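Local coordinates for protein URE2 (Lodderomyces elongisporus NRRL YB-4239, PDB 4EXJ) that is of unknown function but belongs to the glutathione S-transferase superfamily and, being akin to yeast Ure2, probably binds glutathione, at residues G21-A26 and I203-V208; P55-D60 and L73-T78; K141-M146 and I184-K189. All coordinates share one frame; numbering follows the deposited sequence.

Interaction 1 (G21-A26 and I203-V208); sequences GKLLNA and IAFENV
Leu23, in the last turn of helix 15-23, puts its forked tip against Phe205, Glu206, Asn207 and Val208, while its CB and CG stay farther back. CG lies beside the backbone N and anti to the carbonyl carbon (chi1 -70°), which carries both methyls out from the helix to the turn. CD1 arrives at the edge of the Phe205 ring, near its plane, 4.3 Å from CE2. The same CD1 is 4.2 Å from Val208 CG2. CD2 has more neighbours: Val208 CG2 is 4.1 Å from it, Asn207 OD1 approaches to 3.4 Å, and Glu206 OE1 lies 3.7 Å away. One methyl group thus touches a hydrocarbon and two oxygens, an apolar tip set among polar neighbours near the surface. The residues that receive it form a type II' turn from Phe205 to Val208, leading into helix 208-213. This is where the N-terminal, thioredoxin-like domain of a glutathione S-transferase fold meets the all-helical C-terminal domain, and Phe85, Phe161 and Ile166 extend the apolar seat around Leu23. On the polar margin the two segments are joined through water. One water donates to Leu23 O at 2.8 Å and to Glu206 OE1 at 2.7 Å; the other oxygen of that carboxylate, OE2, forms a salt bridge with Lys84. A second water donates to Lys22 O and accepts from Asn207 ND2 at 3.0 Å. Lys22 O also takes the N-H of Asn25, the first residue to leave helical phi/psi, which has a positive phi and completes a Schellman motif, with Ala26 N bonded back to Gly21 O. Beyond the tip, Phe205 stacks on Phe161, and CG of Glu206 lies over one face of the Phe205 ring, toward its rim.

Interaction 2 (P55-D60 and L73-T78); sequences PTLVDD and LYIADT
Tyr74 reaches from helix 68-79 to strand 56-58 and the residue after it, where Leu57 and Asp59 meet its ring and hydroxyl. Its CG is anti to the backbone N (chi1 175°), which sends the ring out toward the sheet. Leu57 crosses it at about a right angle and brings CD2 obliquely to the ring, 3.5 Å from Tyr74 CD2. Farther out, Asp59 CB sits 3.2 Å from Tyr74 OH. Asp59 OD1 is engaged elsewhere, taking the backbone N-H groups of Lys61 and Thr63. A water in the plane of the phenol links the segments, 3.0 Å from Tyr74 OH and accepting from Asp60 N at 3.1 Å. Trp97 of the second subunit packs edge-to-face with the same ring, so Tyr74 also belongs to the dimer contact. Ile75 follows, with its CG1 3.8 Å from Leu57 CD2; this one leucine methyl therefore fills the angle between two consecutive helix residues. Ile75 also leans on Pro17 and Leu20 of helix 15-23. One turn on, Thr78 bends its OG1 back to Tyr74 O at 2.8 Å, tilted 32° from the carbonyl plane, and this oxygen also receives Thr78 N from the opposite face. The same OG1 stands over the centre of the Tyr74 ring. Strand 56-58, preceded by the cis peptide bond at Pro55, strand 64-66 and helix 68-79 make up the C-terminal beta-beta-alpha unit of the thioredoxin fold found in glutathione S-transferases.

Interaction 3 (K141-M146 and I184-K189); sequences KVFAFM and IWIDLK
Leu188 points a methyl at the face of the Phe143 ring in a CH-pi contact, its CD2 3.6 Å from the ring centroid and only 7° off the normal. All six ring carbons are thus at nearly equal distances from CD2, with Phe143 CD2 at 3.7 Å. This is packing in the helical C-terminal domain of the glutathione S-transferase fold, between helix 129-149 and the segment that leads into the short helix 188-191. CG of Leu188 sits beside the backbone N (chi1 -60°), which carries CD2 to the ring, and the side chain crosses that of Phe143 at about a right angle. Ile186 adds a second touch: its CD1 comes to the ring edge, near the plane, 4.2 Å from Phe143 CD2. Face and edge are therefore taken by two residues of 184-189. On the other face, Val142 CG1 lies above the centre of the ring, so the phenyl group is held between two methyls. Phe110 of helix 93-120 and Glu172 and Arg175 of helix 163-179 also touch Phe143. Segment 184-189 has its own supports. Leu188 rests on Val195 and Glu196 of helix 193-203, Ile186 on Leu136, Phe139 and Glu140, and Ile186 O accepts from Arg175 NH1, which ties this backbone to helix 163-179. Between the two touching residues, Asp187 is the N-cap of helix 188-191. Its OD1 accepts Lys189 N at 3.0 Å, in a bent bond with an N-H...O angle of 141°. The same carboxylate forms a salt bridge with the lysine side chain: Asp187 OD2 is 3.2 Å from Lys189 NZ in a weak bond, and NZ approaches OD1 from the side of the other oxygen, at 3.3 Å.

Interactions 1 and 2 are neighbours, with centres about 16 Å apart, and they touch directly: Leu24 CD1 of 21-26 packs 3.8 Å from Ile75 CG2 of 73-78, joining the end region of helix 15-23 to helix 68-79. Interaction 2 lies within the thioredoxin-like domain, interaction 1 links that domain to the helical one, and interaction 3 is confined to the latter. Interaction 3 is remote, its centre about 25 Å from that of interaction 1 and about 30 Å from that of interaction 2; interactions 2 and 3 lie on opposite sides of the chain's centre. Helix 163-179 contributes to interactions 1 and 3, through Ile166 and Arg175 respectively.

Interaction 1 (G21-A26 and I203-V208)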
ATOM      1  N   GLY B  21     -13.203  12.101  -8.737  1.00 25.12           N
ATOM      2  CA  GLY B  21     -14.619  12.488  -8.608  1.00 29.14           C
ATOM      3  C   GLY B  21     -14.978  13.652  -9.521  1.00 31.34           C
ATOM      4  O   GLY B  21     -16.021  13.647 -10.176  1.00 31.69           O
ATOM      5  N   LYS B  22     -14.116  14.660  -9.552  1.00 28.69           N
ATOM      6  CA  LYS B  22     -14.350  15.819 -10.422  1.00 31.94           C
ATOM      7  C   LYS B  22     -14.244  15.500 -11.911  1.00 29.90           C
ATOM      8  O   LYS B  22     -15.054  15.983 -12.703  1.00 34.33           O
ATOM      9  CB  LYS B  22     -13.424  16.962 -10.043  1.00 34.46           C
ATOM     10  CG  LYS B  22     -13.698  17.474  -8.641  1.00 39.18           C
ATOM     11  CD  LYS B  22     -13.237  18.909  -8.462  1.00 54.94           C
ATOM     12  CE  LYS B  22     -14.102  19.625  -7.432  1.00 60.59           C
ATOM     13  NZ  LYS B  22     -14.029  21.101  -7.610  1.00 64.75           N
ATOM     14  N   LEU B  23     -13.272  14.678 -12.302  1.00 27.75           N
ATOM     15  CA  LEU B  23     -13.154  14.272 -13.713  1.00 29.19           C
ATOM     16  C   LEU B  23     -14.403  13.553 -14.199  1.00 30.59           C
ATOM     17  O   LEU B  23     -14.757  13.643 -15.377  1.00 35.98           O
ATOM     18  CB  LEU B  23     -11.933  13.372 -13.946  1.00 29.43           C
ATOM     19  CG  LEU B  23     -10.558  14.039 -13.823  1.00 28.84           C
ATOM     20  CD1 LEU B  23      -9.474  12.988 -14.055  1.00 29.58           C
ATOM     21  CD2 LEU B  23     -10.413  15.178 -14.816  1.00 32.53           C
ATOM     22  N   LEU B  24     -15.058  12.841 -13.292  1.00 31.58           N
ATOM     23  CA  LEU B  24     -16.254  12.067 -13.618  1.00 30.64           C
ATOM     24  C   LEU B  24     -17.533  12.868 -13.469  1.00 36.24           C
ATOM     25  O   LEU B  24     -18.614  12.383 -13.814  1.00 33.91           O
ATOM     26  CB  LEU B  24     -16.365  10.863 -12.674  1.00 26.74           C
ATOM     27  CG  LEU B  24     -15.417   9.699 -12.940  1.00 26.31           C
ATOM     28  CD1 LEU B  24     -15.426   8.677 -11.784  1.00 29.57           C
ATOM     29  CD2 LEU B  24     -15.762   9.044 -14.285  1.00 31.19           C
ATOM     30  N   ASN B  25     -17.417  14.072 -12.925  1.00 32.51           N
ATOM     31  CA  ASN B  25     -18.591  14.800 -12.442  1.00 39.17           C
ATOM     32  C   ASN B  25     -19.502  13.906 -11.630  1.00 39.35           C
ATOM     33  O   ASN B  25     -20.715  13.887 -11.839  1.00 38.23           O
ATOM     34  CB  ASN B  25     -19.355  15.434 -13.598  1.00 42.58           C
ATOM     35  CG  ASN B  25     -18.719  16.728 -14.061  1.00 56.62           C
ATOM     36  OD1 ASN B  25     -18.755  17.735 -13.353  1.00 68.95           O
ATOM     37  ND2 ASN B  25     -18.118  16.705 -15.246  1.00 54.09           N
ATOM     38  N   ALA B  26     -18.904  13.157 -10.706  1.00 35.25           N
ATOM     39  CA  ALA B  26     -19.643  12.224  -9.870  1.00 32.64           C
ATOM     40  C   ALA B  26     -20.453  12.971  -8.837  1.00 35.91           C
ATOM     41  O   ALA B  26     -20.064  14.056  -8.385  1.00 34.08           O
ATOM     42  CB  ALA B  26     -18.693  11.239  -9.183  1.00 26.63           C
ATOM     43  N   ILE B 203      -0.391  16.115 -15.809  1.00 26.84           N
ATOM     44  CA  ILE B 203      -0.846  17.338 -15.182  1.00 29.16           C
ATOM     45  C   ILE B 203      -1.656  18.187 -16.178  1.00 28.42           C
ATOM     46  O   ILE B 203      -2.552  18.938 -15.778  1.00 27.97           O
ATOM     47  CB  ILE B 203       0.341  18.140 -14.586  1.00 29.10           C
ATOM     48  CG1 ILE B 203      -0.158  19.152 -13.554  1.00 39.30           C
ATOM     49  CG2 ILE B 203       1.188  18.805 -15.664  1.00 33.33           C
ATOM     50  CD1 ILE B 203      -0.592  18.505 -12.254  1.00 41.30           C
ATOM     51  N   ALA B 204      -1.355  18.012 -17.465  1.00 27.41           N
ATOM     52  CA  ALA B 204      -2.033  18.728 -18.545  1.00 27.79           C
ATOM     53  C   ALA B 204      -3.375  18.104 -18.967  1.00 34.51           C
ATOM     54  O   ALA B 204      -4.099  18.664 -19.800  1.00 32.57           O
ATOM     55  CB  ALA B 204      -1.100  18.824 -19.758  1.00 28.27           C
ATOM     56  N   PHE B 205      -3.701  16.937 -18.412  1.00 29.25           N
ATOM     57  CA  PHE B 205      -4.936  16.239 -18.775  1.00 27.51           C
ATOM     58  C   PHE B 205      -6.167  17.003 -18.314  1.00 26.85           C
ATOM     59  O   PHE B 205      -6.305  17.326 -17.121  1.00 25.85           O
ATOM     60  CB  PHE B 205      -4.946  14.825 -18.176  1.00 26.96           C
ATOM     61  CG  PHE B 205      -6.110  13.992 -18.614  1.00 26.99           C
ATOM     62  CD1 PHE B 205      -6.096  13.348 -19.840  1.00 33.09           C
ATOM     63  CD2 PHE B 205      -7.214  13.851 -17.802  1.00 25.76           C
ATOM     64  CE1 PHE B 205      -7.172  12.578 -20.253  1.00 26.80           C
ATOM     65  CE2 PHE B 205      -8.305  13.087 -18.211  1.00 31.82           C
ATOM     66  CZ  PHE B 205      -8.281  12.446 -19.434  1.00 32.91           C
ATOM     67  N   GLU B 206      -7.066  17.308 -19.257  1.00 27.84           N
ATOM     68  CA  GLU B 206      -8.322  18.004 -18.932  1.00 28.69           C
ATOM     69  C   GLU B 206      -8.129  19.095 -17.883  1.00 27.75           C
ATOM     70  O   GLU B 206      -7.279  19.968 -18.056  1.00 31.41           O
ATOM     71  CB  GLU B 206      -9.425  17.018 -18.549  1.00 29.96           C
ATOM     72  CG  GLU B 206      -9.742  16.049 -19.706  1.00 31.77           C
ATOM     73  CD  GLU B 206     -10.851  15.061 -19.401  1.00 34.70           C
ATOM     74  OE1 GLU B 206     -11.499  15.164 -18.339  1.00 36.64           O
ATOM     75  OE2 GLU B 206     -11.093  14.175 -20.251  1.00 37.90           O
ATOM     76  N   ASN B 207      -8.910  19.060 -16.803  1.00 27.45           N
ATOM     77  CA  ASN B 207      -8.808  20.114 -15.793  1.00 30.52           C
ATOM     78  C   ASN B 207      -8.099  19.676 -14.505  1.00 29.72           C
ATOM     79  O   ASN B 207      -8.324  20.259 -13.447  1.00 26.89           O
ATOM     80  CB  ASN B 207     -10.182  20.714 -15.469  1.00 33.04           C
ATOM     81  CG  ASN B 207     -11.163  19.692 -14.963  1.00 29.42           C
ATOM     82  OD1 ASN B 207     -11.035  18.499 -15.234  1.00 29.87           O
ATOM     83  ND2 ASN B 207     -12.150  20.155 -14.205  1.00 37.52           N
ATOM     84  N   VAL B 208      -7.239  18.666 -14.624  1.00 29.04           N
ATOM     85  CA  VAL B 208      -6.470  18.146 -13.482  1.00 25.89           C
ATOM     86  C   VAL B 208      -5.699  19.255 -12.784  1.00 25.36           C
ATOM     87  O   VAL B 208      -5.776  19.381 -11.569  1.00 26.23           O
ATOM     88  CB  VAL B 208      -5.525  17.004 -13.910  1.00 26.74           C
ATOM     89  CG1 VAL B 208      -4.505  16.684 -12.798  1.00 27.44           C
ATOM     90  CG2 VAL B 208      -6.350  15.754 -14.258  1.00 27.60           C
TER
HETATM   91  O   HOH W   1     -14.811  18.929 -13.462  1.00 44.32           O
HETATM   92  O   HOH W   2     -13.590  13.580 -17.870  1.00 40.16           O

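Interaction 2 (P55-D60 and L73-T78)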
ATOM      1  N   PRO B  55      -8.132  10.581   3.005  1.00 27.22           N
ATOM      2  CA  PRO B  55      -9.531  10.951   2.956  1.00 24.63           C
ATOM      3  C   PRO B  55     -10.458   9.832   3.371  1.00 26.03           C
ATOM      4  O   PRO B  55     -10.039   8.752   3.525  1.00 27.49           O
ATOM      5  CB  PRO B  55      -9.741  11.198   1.484  1.00 32.25           C
ATOM      6  CG  PRO B  55      -8.809  10.281   0.820  1.00 28.59           C
ATOM      7  CD  PRO B  55      -7.680  10.040   1.722  1.00 27.35           C
ATOM      8  N   THR B  56     -11.728  10.155   3.529  1.00 25.54           N
ATOM      9  CA  THR B  56     -12.770   9.154   3.729  1.00 27.78           C
ATOM     10  C   THR B  56     -13.921   9.487   2.802  1.00 25.71           C
ATOM     11  O   THR B  56     -14.397  10.618   2.781  1.00 28.89           O
ATOM     12  CB  THR B  56     -13.320   9.207   5.160  1.00 29.04           C
ATOM     13  OG1 THR B  56     -12.266   8.994   6.081  1.00 30.56           O
ATOM     14  CG2 THR B  56     -14.366   8.100   5.358  1.00 30.69           C
ATOM     15  N   LEU B  57     -14.397   8.501   2.052  1.00 29.19           N
ATOM     16  CA  LEU B  57     -15.626   8.654   1.306  1.00 27.45           C
ATOM     17  C   LEU B  57     -16.760   7.969   2.053  1.00 33.60           C
ATOM     18  O   LEU B  57     -16.691   6.770   2.290  1.00 32.93           O
ATOM     19  CB  LEU B  57     -15.482   7.987  -0.051  1.00 29.90           C
ATOM     20  CG  LEU B  57     -16.698   8.112  -0.953  1.00 30.12           C
ATOM     21  CD1 LEU B  57     -16.959   9.575  -1.324  1.00 32.58           C
ATOM     22  CD2 LEU B  57     -16.465   7.278  -2.198  1.00 37.04           C
ATOM     23  N   VAL B  58     -17.801   8.712   2.416  1.00 31.54           N
ATOM     24  CA  VAL B  58     -18.991   8.070   2.967  1.00 33.62           C
ATOM     25  C   VAL B  58     -19.936   7.830   1.787  1.00 32.53           C
ATOM     26  O   VAL B  58     -20.290   8.765   1.081  1.00 37.11           O
ATOM     27  CB  VAL B  58     -19.660   8.935   4.051  1.00 35.05           C
ATOM     28  CG1 VAL B  58     -20.954   8.269   4.532  1.00 36.73           C
ATOM     29  CG2 VAL B  58     -18.703   9.158   5.221  1.00 31.76           C
ATOM     30  N   ASP B  59     -20.307   6.580   1.535  1.00 35.85           N
ATOM     31  CA  ASP B  59     -21.017   6.271   0.293  1.00 41.62           C
ATOM     32  C   ASP B  59     -22.494   6.626   0.398  1.00 44.12           C
ATOM     33  O   ASP B  59     -22.957   7.089   1.447  1.00 44.11           O
ATOM     34  CB  ASP B  59     -20.829   4.806  -0.129  1.00 43.23           C
ATOM     35  CG  ASP B  59     -21.633   3.840   0.723  1.00 47.06           C
ATOM     36  OD1 ASP B  59     -22.370   4.306   1.615  1.00 45.55           O
ATOM     37  OD2 ASP B  59     -21.510   2.613   0.506  1.00 50.90           O
ATOM     38  N   ASP B  60     -23.220   6.416  -0.695  1.00 45.50           N
ATOM     39  CA  ASP B  60     -24.616   6.835  -0.764  1.00 50.12           C
ATOM     40  C   ASP B  60     -25.549   5.994   0.108  1.00 54.58           C
ATOM     41  O   ASP B  60     -26.765   6.159   0.050  1.00 53.55           O
ATOM     42  CB  ASP B  60     -25.108   6.873  -2.218  1.00 47.29           C
ATOM     43  CG  ASP B  60     -25.154   5.498  -2.866  1.00 54.70           C
ATOM     44  OD1 ASP B  60     -24.832   4.495  -2.196  1.00 58.26           O
ATOM     45  OD2 ASP B  60     -25.511   5.428  -4.062  1.00 53.47           O
ATOM     46  N   LEU B  73     -10.354   3.168  -6.458  1.00 21.11           N
ATOM     47  CA  LEU B  73     -10.972   1.954  -7.025  1.00 24.53           C
ATOM     48  C   LEU B  73     -12.486   1.945  -6.828  1.00 25.14           C
ATOM     49  O   LEU B  73     -13.247   1.586  -7.743  1.00 27.34           O
ATOM     50  CB  LEU B  73     -10.343   0.694  -6.430  1.00 22.52           C
ATOM     51  CG  LEU B  73      -8.937   0.424  -6.971  1.00 22.48           C
ATOM     52  CD1 LEU B  73      -8.097  -0.470  -6.053  1.00 33.78           C
ATOM     53  CD2 LEU B  73      -9.086  -0.205  -8.379  1.00 29.87           C
ATOM     54  N   TYR B  74     -12.916   2.345  -5.644  1.00 25.39           N
ATOM     55  CA  TYR B  74     -14.338   2.380  -5.323  1.00 26.42           C
ATOM     56  C   TYR B  74     -15.082   3.372  -6.199  1.00 26.88           C
ATOM     57  O   TYR B  74     -16.141   3.058  -6.732  1.00 28.66           O
ATOM     58  CB  TYR B  74     -14.559   2.730  -3.859  1.00 24.53           C
ATOM     59  CG  TYR B  74     -16.026   2.886  -3.557  1.00 28.26           C
ATOM     60  CD1 TYR B  74     -16.786   1.785  -3.179  1.00 32.91           C
ATOM     61  CD2 TYR B  74     -16.653   4.121  -3.706  1.00 26.58           C
ATOM     62  CE1 TYR B  74     -18.154   1.916  -2.921  1.00 34.80           C
ATOM     63  CE2 TYR B  74     -18.009   4.265  -3.449  1.00 32.83           C
ATOM     64  CZ  TYR B  74     -18.749   3.158  -3.057  1.00 38.04           C
ATOM     65  OH  TYR B  74     -20.102   3.308  -2.815  1.00 40.49           O
ATOM     66  N   ILE B  75     -14.528   4.576  -6.354  1.00 24.74           N
ATOM     67  CA  ILE B  75     -15.167   5.606  -7.166  1.00 25.95           C
ATOM     68  C   ILE B  75     -15.241   5.192  -8.625  1.00 29.93           C
ATOM     69  O   ILE B  75     -16.275   5.353  -9.267  1.00 29.47           O
ATOM     70  CB  ILE B  75     -14.470   6.972  -7.020  1.00 27.75           C
ATOM     71  CG1 ILE B  75     -14.738   7.532  -5.617  1.00 26.71           C
ATOM     72  CG2 ILE B  75     -14.950   7.923  -8.121  1.00 24.19           C
ATOM     73  CD1 ILE B  75     -13.832   8.705  -5.200  1.00 27.39           C
ATOM     74  N   ALA B  76     -14.162   4.615  -9.139  1.00 24.48           N
ATOM     75  CA  ALA B  76     -14.181   4.112 -10.502  1.00 28.78           C
ATOM     76  C   ALA B  76     -15.255   3.036 -10.678  1.00 29.61           C
ATOM     77  O   ALA B  76     -16.057   3.102 -11.606  1.00 30.34           O
ATOM     78  CB  ALA B  76     -12.817   3.599 -10.913  1.00 28.01           C
ATOM     79  N   ASP B  77     -15.272   2.055  -9.787  1.00 30.26           N
ATOM     80  CA  ASP B  77     -16.223   0.955  -9.926  1.00 33.89           C
ATOM     81  C   ASP B  77     -17.647   1.486  -9.857  1.00 33.95           C
ATOM     82  O   ASP B  77     -18.529   1.049 -10.604  1.00 38.18           O
ATOM     83  CB  ASP B  77     -16.027  -0.083  -8.823  1.00 30.52           C
ATOM     84  CG  ASP B  77     -16.895  -1.307  -9.018  1.00 37.51           C
ATOM     85  OD1 ASP B  77     -16.581  -2.112  -9.916  1.00 43.03           O
ATOM     86  OD2 ASP B  77     -17.882  -1.466  -8.273  1.00 40.35           O
ATOM     87  N   THR B  78     -17.861   2.438  -8.958  1.00 29.03           N
ATOM     88  CA  THR B  78     -19.203   2.898  -8.656  1.00 33.65           C
ATOM     89  C   THR B  78     -19.727   3.916  -9.674  1.00 35.03           C
ATOM     90  O   THR B  78     -20.881   3.823 -10.084  1.00 35.63           O
ATOM     91  CB  THR B  78     -19.257   3.452  -7.221  1.00 31.25           C
ATOM     92  OG1 THR B  78     -18.812   2.439  -6.311  1.00 31.18           O
ATOM     93  CG2 THR B  78     -20.664   3.903  -6.845  1.00 37.33           C
TER
HETATM   94  O   HOH W   3     -21.390   1.546  -1.784  1.00 50.06           O
HETATM   95  O   HOH W   4     -21.588   5.891  -3.307  1.00 47.13           O

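Interaction 3 (K141-M146 and I184-K189)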
ATOM      1  N   LYS B 141      14.822   5.314  -5.630  1.00 28.64           N
ATOM      2  CA  LYS B 141      14.296   4.003  -6.022  1.00 28.99           C
ATOM      3  C   LYS B 141      12.982   4.106  -6.768  1.00 28.40           C
ATOM      4  O   LYS B 141      12.776   3.411  -7.771  1.00 25.28           O
ATOM      5  CB  LYS B 141      14.063   3.110  -4.800  1.00 29.75           C
ATOM      6  CG  LYS B 141      15.325   2.448  -4.268  1.00 41.40           C
ATOM      7  CD  LYS B 141      15.056   1.688  -2.973  1.00 55.24           C
ATOM      8  CE  LYS B 141      16.367   1.255  -2.308  1.00 69.28           C
ATOM      9  NZ  LYS B 141      16.176   0.795  -0.899  1.00 69.68           N
ATOM     10  N   VAL B 142      12.061   4.917  -6.241  1.00 22.53           N
ATOM     11  CA  VAL B 142      10.756   5.033  -6.874  1.00 20.45           C
ATOM     12  C   VAL B 142      10.870   5.636  -8.280  1.00 20.81           C
ATOM     13  O   VAL B 142      10.196   5.193  -9.198  1.00 23.09           O
ATOM     14  CB  VAL B 142       9.703   5.764  -5.949  1.00 22.97           C
ATOM     15  CG1 VAL B 142       9.797   7.257  -6.031  1.00 27.45           C
ATOM     16  CG2 VAL B 142       8.277   5.312  -6.278  1.00 30.58           C
ATOM     17  N   PHE B 143      11.746   6.631  -8.456  1.00 23.68           N
ATOM     18  CA  PHE B 143      11.880   7.252  -9.758  1.00 23.50           C
ATOM     19  C   PHE B 143      12.554   6.319 -10.762  1.00 21.72           C
ATOM     20  O   PHE B 143      12.144   6.296 -11.918  1.00 24.50           O
ATOM     21  CB  PHE B 143      12.605   8.613  -9.670  1.00 20.98           C
ATOM     22  CG  PHE B 143      11.785   9.672  -8.974  1.00 22.94           C
ATOM     23  CD1 PHE B 143      10.442   9.817  -9.275  1.00 27.66           C
ATOM     24  CD2 PHE B 143      12.344  10.489  -8.012  1.00 31.54           C
ATOM     25  CE1 PHE B 143       9.666  10.776  -8.635  1.00 35.37           C
ATOM     26  CE2 PHE B 143      11.557  11.442  -7.359  1.00 32.81           C
ATOM     27  CZ  PHE B 143      10.229  11.578  -7.690  1.00 28.26           C
ATOM     28  N   ALA B 144      13.520   5.526 -10.305  1.00 24.35           N
ATOM     29  CA  ALA B 144      14.154   4.532 -11.197  1.00 26.54           C
ATOM     30  C   ALA B 144      13.098   3.556 -11.711  1.00 27.59           C
ATOM     31  O   ALA B 144      13.071   3.205 -12.890  1.00 25.98           O
ATOM     32  CB  ALA B 144      15.270   3.793 -10.506  1.00 26.86           C
ATOM     33  N   PHE B 145      12.217   3.133 -10.811  1.00 23.15           N
ATOM     34  CA  PHE B 145      11.149   2.215 -11.162  1.00 26.91           C
ATOM     35  C   PHE B 145      10.187   2.851 -12.158  1.00 23.48           C
ATOM     36  O   PHE B 145       9.797   2.235 -13.150  1.00 23.86           O
ATOM     37  CB  PHE B 145      10.377   1.818  -9.904  1.00 24.00           C
ATOM     38  CG  PHE B 145       9.164   0.990 -10.185  1.00 25.09           C
ATOM     39  CD1 PHE B 145       9.292  -0.367 -10.417  1.00 28.19           C
ATOM     40  CD2 PHE B 145       7.908   1.563 -10.229  1.00 25.24           C
ATOM     41  CE1 PHE B 145       8.172  -1.141 -10.677  1.00 34.91           C
ATOM     42  CE2 PHE B 145       6.793   0.809 -10.505  1.00 26.63           C
ATOM     43  CZ  PHE B 145       6.923  -0.553 -10.717  1.00 35.45           C
ATOM     44  N   MET B 146       9.781   4.097 -11.890  1.00 22.11           N
ATOM     45  CA  MET B 146       8.813   4.758 -12.739  1.00 22.55           C
ATOM     46  C   MET B 146       9.415   4.987 -14.124  1.00 23.08           C
ATOM     47  O   MET B 146       8.728   4.865 -15.137  1.00 26.20           O
ATOM     48  CB  MET B 146       8.345   6.083 -12.122  1.00 25.21           C
ATOM     49  CG  MET B 146       7.532   5.869 -10.836  1.00 22.81           C
ATOM     50  SD  MET B 146       7.288   7.431  -9.931  1.00 24.75           S
ATOM     51  CE  MET B 146       6.160   8.312 -10.966  1.00 26.62           C
ATOM     52  N   ILE B 184      15.756  17.421   0.297  1.00 24.59           N
ATOM     53  CA  ILE B 184      15.445  16.131  -0.337  1.00 26.48           C
ATOM     54  C   ILE B 184      14.820  16.306  -1.717  1.00 28.78           C
ATOM     55  O   ILE B 184      14.174  15.414  -2.235  1.00 28.43           O
ATOM     56  CB  ILE B 184      14.578  15.252   0.570  1.00 26.67           C
ATOM     57  CG1 ILE B 184      13.346  16.027   1.031  1.00 32.23           C
ATOM     58  CG2 ILE B 184      15.418  14.777   1.784  1.00 30.80           C
ATOM     59  CD1 ILE B 184      12.375  15.208   1.874  1.00 37.71           C
ATOM     60  N   TRP B 185      15.046  17.464  -2.323  1.00 25.35           N
ATOM     61  CA  TRP B 185      14.583  17.734  -3.675  1.00 25.29           C
ATOM     62  C   TRP B 185      15.419  16.987  -4.701  1.00 25.99           C
ATOM     63  O   TRP B 185      16.649  16.896  -4.587  1.00 29.48           O
ATOM     64  CB  TRP B 185      14.657  19.242  -3.946  1.00 25.69           C
ATOM     65  CG  TRP B 185      14.398  19.624  -5.351  1.00 26.07           C
ATOM     66  CD1 TRP B 185      15.280  20.237  -6.217  1.00 25.93           C
ATOM     67  CD2 TRP B 185      13.178  19.447  -6.085  1.00 26.58           C
ATOM     68  NE1 TRP B 185      14.674  20.431  -7.439  1.00 26.33           N
ATOM     69  CE2 TRP B 185      13.389  19.960  -7.383  1.00 28.52           C
ATOM     70  CE3 TRP B 185      11.924  18.900  -5.771  1.00 27.50           C
ATOM     71  CZ2 TRP B 185      12.400  19.938  -8.363  1.00 26.65           C
ATOM     72  CZ3 TRP B 185      10.946  18.879  -6.751  1.00 29.75           C
ATOM     73  CH2 TRP B 185      11.187  19.394  -8.023  1.00 31.06           C
ATOM     74  N   ILE B 186      14.726  16.453  -5.704  1.00 23.79           N
ATOM     75  CA  ILE B 186      15.367  15.875  -6.870  1.00 26.95           C
ATOM     76  C   ILE B 186      14.710  16.496  -8.082  1.00 25.38           C
ATOM     77  O   ILE B 186      13.487  16.480  -8.220  1.00 26.81           O
ATOM     78  CB  ILE B 186      15.144  14.361  -6.943  1.00 25.22           C
ATOM     79  CG1 ILE B 186      15.834  13.645  -5.792  1.00 26.40           C
ATOM     80  CG2 ILE B 186      15.651  13.805  -8.304  1.00 29.72           C
ATOM     81  CD1 ILE B 186      15.379  12.216  -5.666  1.00 34.56           C
ATOM     82  N   ASP B 187      15.516  17.035  -8.993  1.00 26.75           N
ATOM     83  CA  ASP B 187      14.986  17.529 -10.247  1.00 29.94           C
ATOM     84  C   ASP B 187      14.943  16.381 -11.254  1.00 29.35           C
ATOM     85  O   ASP B 187      15.981  15.757 -11.520  1.00 32.49           O
ATOM     86  CB  ASP B 187      15.872  18.664 -10.781  1.00 32.32           C
ATOM     87  CG  ASP B 187      15.187  19.473 -11.862  1.00 37.56           C
ATOM     88  OD1 ASP B 187      14.754  18.879 -12.865  1.00 43.76           O
ATOM     89  OD2 ASP B 187      15.061  20.706 -11.702  1.00 57.46           O
ATOM     90  N   LEU B 188      13.755  16.080 -11.795  1.00 27.02           N
ATOM     91  CA  LEU B 188      13.608  14.910 -12.663  1.00 28.09           C
ATOM     92  C   LEU B 188      14.092  15.178 -14.069  1.00 33.41           C
ATOM     93  O   LEU B 188      14.414  14.249 -14.798  1.00 33.72           O
ATOM     94  CB  LEU B 188      12.152  14.479 -12.776  1.00 33.66           C
ATOM     95  CG  LEU B 188      11.432  14.082 -11.504  1.00 29.84           C
ATOM     96  CD1 LEU B 188      10.087  13.478 -11.936  1.00 29.89           C
ATOM     97  CD2 LEU B 188      12.246  13.073 -10.716  1.00 32.40           C
ATOM     98  N   LYS B 189      14.091  16.443 -14.465  1.00 35.54           N
ATOM     99  CA  LYS B 189      14.405  16.767 -15.865  1.00 42.99           C
ATOM    100  C   LYS B 189      15.668  16.077 -16.324  1.00 44.79           C
ATOM    101  O   LYS B 189      15.727  15.547 -17.430  1.00 50.74           O
ATOM    102  CB  LYS B 189      14.558  18.275 -16.060  1.00 39.70           C
ATOM    103  CG  LYS B 189      13.253  19.040 -16.025  1.00 40.58           C
ATOM    104  CD  LYS B 189      13.511  20.515 -16.313  1.00 48.15           C
ATOM    105  CE  LYS B 189      12.633  21.420 -15.461  1.00 58.68           C
ATOM    106  NZ  LYS B 189      13.047  21.389 -14.028  1.00 60.67           N
TER